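Local coordinates for type IV pilus assembly protein PilC (Thermus thermophilus, PDB 2WHN) that probably acts as an essential inner-membrane component of the type IV pilus machinery, controlling pilus assembly and disassembly and supporting PilB localization and ATPase activity, at residues G11-D14 with L15-S19; L36-L39 with E40-E44. One frame throughout, in Å; residues are numbered along the deposited sequence.

Contact 1. Residues G11-D14 with L15-S19; sequences GLKD and LAIFS
K13 and I17, one helical turn apart, lie side by side and point the same way. The lysine chain leaves with CG anti to its backbone N (chi1 -159°) and then bends at chi3 and chi4, which turns its end forward along the helix until K13 NZ stands 3.5 Å from I17 CD1, charged tip against methyl. I17 CG1 lies 3.4 Å from K13 O.

Backbone bonds of the i to i+4 kind form the second group: L15 N, A16 N, I17 N and F18 N bind the carbonyl oxygens of G11, L12, K13 and D14 in turn. One turn further, L15 O accepts from both S19 N and S19 OG (OG at 2.8 Å), the two coming from opposite faces of its plane; the same hydroxyl is also hydrogen-bonded to Y79.

Toward helix 92-109, L12 and L15 both pack on L103. The remaining interaction is at the helix start, where D14 folds its carboxylate back and OD2 takes a short bond, 2.5 Å, from G11 N on its anti side, tilted 31° out of the carboxylate plane. With glycine at the N-cap, this is the reciprocal half of a capping box, opening helix 12-28.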
ATOM      1  N   GLY A  11      -6.393   3.561  -8.737  1.00 32.82           N
ATOM      2  CA  GLY A  11      -5.628   3.567  -9.973  1.00 32.46           C
ATOM      3  C   GLY A  11      -4.132   3.491  -9.732  1.00 32.33           C
ATOM      4  O   GLY A  11      -3.676   3.320  -8.597  1.00 32.15           O
ATOM      5  N   LEU A  12      -3.367   3.577 -10.813  1.00 31.69           N
ATOM      6  CA  LEU A  12      -1.919   3.652 -10.726  1.00 31.59           C
ATOM      7  C   LEU A  12      -1.500   4.833  -9.862  1.00 31.36           C
ATOM      8  O   LEU A  12      -0.595   4.716  -9.035  1.00 31.45           O
ATOM      9  CB  LEU A  12      -1.304   3.786 -12.125  1.00 31.26           C
ATOM     10  CG  LEU A  12       0.208   4.023 -12.169  1.00 31.81           C
ATOM     11  CD1 LEU A  12       0.956   2.867 -11.523  1.00 30.64           C
ATOM     12  CD2 LEU A  12       0.689   4.242 -13.601  1.00 32.42           C
ATOM     13  N   LYS A  13      -2.138   5.979 -10.076  1.00 31.18           N
ATOM     14  CA  LYS A  13      -1.829   7.169  -9.296  1.00 31.53           C
ATOM     15  C   LYS A  13      -2.041   6.904  -7.810  1.00 30.99           C
ATOM     16  O   LYS A  13      -1.151   7.154  -6.996  1.00 30.47           O
ATOM     17  CB  LYS A  13      -2.674   8.363  -9.747  1.00 31.70           C
ATOM     18  CG  LYS A  13      -2.074   9.707  -9.356  1.00 33.66           C
ATOM     19  CD  LYS A  13      -2.966  10.870  -9.760  1.00 36.47           C
ATOM     20  CE  LYS A  13      -4.334  10.768  -9.100  1.00 40.67           C
ATOM     21  NZ  LYS A  13      -4.236  10.355  -7.670  1.00 40.41           N
ATOM     22  N   ASP A  14      -3.200   6.349  -7.468  1.00 30.91           N
ATOM     23  CA  ASP A  14      -3.531   6.062  -6.076  1.00 30.88           C
ATOM     24  C   ASP A  14      -2.463   5.182  -5.429  1.00 30.69           C
ATOM     25  O   ASP A  14      -2.039   5.431  -4.300  1.00 29.88           O
ATOM     26  CB  ASP A  14      -4.895   5.385  -5.979  1.00 31.21           C
ATOM     27  CG  ASP A  14      -5.994   6.189  -6.651  1.00 34.61           C
ATOM     28  OD1 ASP A  14      -6.555   7.097  -6.000  1.00 35.81           O
ATOM     29  OD2 ASP A  14      -6.300   5.912  -7.830  1.00 37.28           O
ATOM     30  N   LEU A  15      -2.028   4.156  -6.154  1.00 30.17           N
ATOM     31  CA  LEU A  15      -1.035   3.223  -5.636  1.00 29.30           C
ATOM     32  C   LEU A  15       0.344   3.864  -5.501  1.00 28.31           C
ATOM     33  O   LEU A  15       1.062   3.611  -4.532  1.00 29.21           O
ATOM     34  CB  LEU A  15      -0.959   1.965  -6.507  1.00 29.23           C
ATOM     35  CG  LEU A  15       0.011   0.894  -5.999  1.00 29.04           C
ATOM     36  CD1 LEU A  15      -0.409   0.405  -4.610  1.00 29.07           C
ATOM     37  CD2 LEU A  15       0.088  -0.268  -6.971  1.00 32.36           C
ATOM     38  N   ALA A  16       0.714   4.692  -6.473  1.00 27.24           N
ATOM     39  CA  ALA A  16       1.984   5.411  -6.419  1.00 26.72           C
ATOM     40  C   ALA A  16       2.052   6.346  -5.213  1.00 26.67           C
ATOM     41  O   ALA A  16       3.060   6.391  -4.508  1.00 26.03           O
ATOM     42  CB  ALA A  16       2.216   6.185  -7.707  1.00 26.12           C
ATOM     43  N   ILE A  17       0.982   7.103  -4.992  1.00 26.71           N
ATOM     44  CA  ILE A  17       0.908   8.018  -3.855  1.00 26.94           C
ATOM     45  C   ILE A  17       1.004   7.261  -2.533  1.00 27.17           C
ATOM     46  O   ILE A  17       1.867   7.551  -1.698  1.00 26.91           O
ATOM     47  CB  ILE A  17      -0.387   8.862  -3.902  1.00 27.12           C
ATOM     48  CG1 ILE A  17      -0.344   9.813  -5.096  1.00 27.90           C
ATOM     49  CG2 ILE A  17      -0.574   9.645  -2.608  1.00 26.88           C
ATOM     50  CD1 ILE A  17      -1.615  10.612  -5.292  1.00 31.67           C
ATOM     51  N   PHE A  18       0.162   6.243  -2.375  1.00 26.66           N
ATOM     52  CA  PHE A  18       0.227   5.379  -1.198  1.00 25.72           C
ATOM     53  C   PHE A  18       1.645   4.885  -0.926  1.00 25.73           C
ATOM     54  O   PHE A  18       2.122   4.932   0.210  1.00 25.49           O
ATOM     55  CB  PHE A  18      -0.698   4.174  -1.354  1.00 25.35           C
ATOM     56  CG  PHE A  18      -0.413   3.066  -0.371  1.00 25.79           C
ATOM     57  CD1 PHE A  18      -0.818   3.172   0.946  1.00 26.65           C
ATOM     58  CD2 PHE A  18       0.266   1.929  -0.767  1.00 25.01           C
ATOM     59  CE1 PHE A  18      -0.553   2.162   1.854  1.00 29.40           C
ATOM     60  CE2 PHE A  18       0.525   0.912   0.130  1.00 29.40           C
ATOM     61  CZ  PHE A  18       0.125   1.029   1.445  1.00 27.56           C
ATOM     62  N   SER A  19       2.288   4.351  -1.961  1.00 25.63           N
ATOM     63  CA  SER A  19       3.608   3.739  -1.831  1.00 24.54           C
ATOM     64  C   SER A  19       4.665   4.766  -1.423  1.00 24.30           C
ATOM     65  O   SER A  19       5.528   4.481  -0.597  1.00 23.78           O
ATOM     66  CB  SER A  19       4.020   3.054  -3.141  1.00 25.23           C
ATOM     67  OG  SER A  19       3.120   2.013  -3.490  1.00 26.79           O
TER

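Contact 2. Residues L36-L39 with E40-E44; sequences LAIL and ERQTE
R41 swings its guanidinium group back over A37 and I38, with A37 O and I38 CA over one of its faces. R41 NH1 comes within 2.8 Å of A37 O, yet the oxygen sits above the flat group and the angle is too poor for a hydrogen bond; the approach is probably electrostatic, a positive charge near the carbonyl end of the helix. I38 and R41 cross at a slant, I38 CG1 facing NH2. Alongside, I38 and Q42 run the same way, and Q42 NE2 lies 3.5 Å from I38 CG2.

The backbone beneath these side chains makes a type I beta turn from L39 to Q42, leading on from helix 32-39 toward helix 46-60. L39 O receives Q42 N at 3.0 Å and T43 OG1 at 2.7 Å, from opposite faces, each well out of the carbonyl plane (70° for Q42 N, 43° for T43 OG1).

E40 sends CG into the gap between its backbone N and carbonyl carbon (chi1 86°), and from there the extended chain runs beside A37, with CG 3.3 Å from A37 O. At its far end, E40 OE2 makes a long, weak ion pair with R56 of helix 46-60, against which A37 also packs.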
ATOM      1  N   LEU A  36       0.351   3.474   8.616  1.00 24.31           N
ATOM      2  CA  LEU A  36      -0.921   3.076   8.030  1.00 25.73           C
ATOM      3  C   LEU A  36      -2.089   3.890   8.586  1.00 26.53           C
ATOM      4  O   LEU A  36      -2.997   4.255   7.845  1.00 27.68           O
ATOM      5  CB  LEU A  36      -1.168   1.578   8.227  1.00 25.24           C
ATOM      6  CG  LEU A  36      -0.223   0.645   7.464  1.00 26.85           C
ATOM      7  CD1 LEU A  36      -0.409  -0.795   7.904  1.00 27.25           C
ATOM      8  CD2 LEU A  36      -0.420   0.779   5.961  1.00 24.85           C
ATOM      9  N   ALA A  37      -2.058   4.178   9.885  1.00 26.64           N
ATOM     10  CA  ALA A  37      -3.112   4.968  10.514  1.00 27.60           C
ATOM     11  C   ALA A  37      -3.171   6.389   9.958  1.00 28.41           C
ATOM     12  O   ALA A  37      -4.250   6.970   9.814  1.00 28.69           O
ATOM     13  CB  ALA A  37      -2.930   4.995  12.025  1.00 27.37           C
ATOM     14  N   ILE A  38      -2.003   6.951   9.662  1.00 28.75           N
ATOM     15  CA  ILE A  38      -1.916   8.280   9.065  1.00 29.78           C
ATOM     16  C   ILE A  38      -2.386   8.232   7.617  1.00 30.99           C
ATOM     17  O   ILE A  38      -3.135   9.104   7.169  1.00 31.30           O
ATOM     18  CB  ILE A  38      -0.472   8.817   9.105  1.00 29.46           C
ATOM     19  CG1 ILE A  38      -0.083   9.209  10.531  1.00 28.71           C
ATOM     20  CG2 ILE A  38      -0.304   9.987   8.142  1.00 29.31           C
ATOM     21  CD1 ILE A  38       1.369   8.915  10.866  1.00 27.77           C
ATOM     22  N   LEU A  39      -1.960   7.189   6.907  1.00 31.61           N
ATOM     23  CA  LEU A  39      -2.280   7.017   5.495  1.00 33.42           C
ATOM     24  C   LEU A  39      -3.768   6.808   5.270  1.00 33.68           C
ATOM     25  O   LEU A  39      -4.326   7.289   4.285  1.00 33.88           O
ATOM     26  CB  LEU A  39      -1.513   5.826   4.911  1.00 33.48           C
ATOM     27  CG  LEU A  39      -0.104   6.167   4.450  1.00 34.44           C
ATOM     28  CD1 LEU A  39       0.527   4.994   3.726  1.00 35.77           C
ATOM     29  CD2 LEU A  39      -0.139   7.412   3.573  1.00 36.19           C
ATOM     30  N   GLU A  40      -4.377   6.007   6.138  1.00 34.33           N
ATOM     31  CA  GLU A  40      -5.784   5.654   6.010  1.00 34.60           C
ATOM     32  C   GLU A  40      -6.667   6.884   6.184  1.00 34.43           C
ATOM     33  O   GLU A  40      -7.864   6.842   5.910  1.00 35.42           O
ATOM     34  CB  GLU A  40      -6.167   4.584   7.036  1.00 34.86           C
ATOM     35  CG  GLU A  40      -6.555   5.143   8.399  1.00 35.62           C
ATOM     36  CD  GLU A  40      -6.940   4.061   9.394  1.00 37.56           C
ATOM     37  OE1 GLU A  40      -7.171   2.909   8.970  1.00 37.22           O
ATOM     38  OE2 GLU A  40      -7.027   4.369  10.604  1.00 39.45           O
ATOM     39  N   ARG A  41      -6.072   7.975   6.654  1.00 34.02           N
ATOM     40  CA  ARG A  41      -6.804   9.226   6.817  1.00 33.49           C
ATOM     41  C   ARG A  41      -6.515  10.197   5.679  1.00 32.44           C
ATOM     42  O   ARG A  41      -7.260  11.150   5.471  1.00 32.26           O
ATOM     43  CB  ARG A  41      -6.483   9.878   8.165  1.00 33.73           C
ATOM     44  CG  ARG A  41      -7.273   9.309   9.331  1.00 35.95           C
ATOM     45  CD  ARG A  41      -7.191  10.209  10.555  1.00 39.52           C
ATOM     46  NE  ARG A  41      -5.814  10.389  11.007  1.00 42.35           N
ATOM     47  CZ  ARG A  41      -5.109   9.456  11.638  1.00 43.63           C
ATOM     48  NH1 ARG A  41      -5.649   8.272  11.893  1.00 44.37           N
ATOM     49  NH2 ARG A  41      -3.860   9.704  12.011  1.00 44.07           N
ATOM     50  N   GLN A  42      -5.441   9.947   4.934  1.00 30.97           N
ATOM     51  CA  GLN A  42      -5.023  10.866   3.878  1.00 30.51           C
ATOM     52  C   GLN A  42      -5.094  10.238   2.487  1.00 30.45           C
ATOM     53  O   GLN A  42      -4.438  10.701   1.553  1.00 31.55           O
ATOM     54  CB  GLN A  42      -3.615  11.406   4.149  1.00 30.04           C
ATOM     55  CG  GLN A  42      -3.426  11.949   5.558  1.00 30.79           C
ATOM     56  CD  GLN A  42      -2.190  12.821   5.696  1.00 32.21           C
ATOM     57  OE1 GLN A  42      -1.694  13.375   4.716  1.00 33.76           O
ATOM     58  NE2 GLN A  42      -1.702  12.965   6.925  1.00 31.33           N
ATOM     59  N   THR A  43      -5.889   9.183   2.352  1.00 29.02           N
ATOM     60  CA  THR A  43      -6.075   8.530   1.060  1.00 28.57           C
ATOM     61  C   THR A  43      -7.340   9.038   0.361  1.00 28.51           C
ATOM     62  O   THR A  43      -8.417   9.067   0.956  1.00 27.55           O
ATOM     63  CB  THR A  43      -6.142   7.006   1.220  1.00 28.40           C
ATOM     64  OG1 THR A  43      -4.911   6.534   1.784  1.00 28.99           O
ATOM     65  CG2 THR A  43      -6.369   6.335  -0.126  1.00 27.47           C
ATOM     66  N   GLU A  44      -7.197   9.450  -0.897  1.00 28.06           N
ATOM     67  CA  GLU A  44      -8.254  10.196  -1.583  1.00 28.90           C
ATOM     68  C   GLU A  44      -9.357   9.290  -2.125  1.00 28.69           C
ATOM     69  O   GLU A  44     -10.540   9.619  -2.036  1.00 28.24           O
ATOM     70  CB  GLU A  44      -7.671  11.043  -2.717  1.00 28.89           C
ATOM     71  CG  GLU A  44      -8.452  12.318  -2.990  1.00 31.66           C
ATOM     72  CD  GLU A  44      -8.615  12.609  -4.472  1.00 34.27           C
ATOM     73  OE1 GLU A  44      -7.723  12.223  -5.259  1.00 33.83           O
ATOM     74  OE2 GLU A  44      -9.636  13.229  -4.849  1.00 35.25           O
TER

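Contact 1 opens helix 12-28 and contact 2 joins helix 32-39, the next helix along the chain, to the residues after it, so the pair illustrates how one helix is begun and the next is left. Their centres are about 12 Å apart, and they touch where F18 CE1 packs 3.6 Å from L39 CD1. Helix 46-60 touches both: F48 meets F18 edge to face and also touches D14 and T43, while L52 contacts F18 and T43. The junction is packing among the helices of the N-terminal domain of PilC, a GSP F family protein, whose full-length form is a homotetramer.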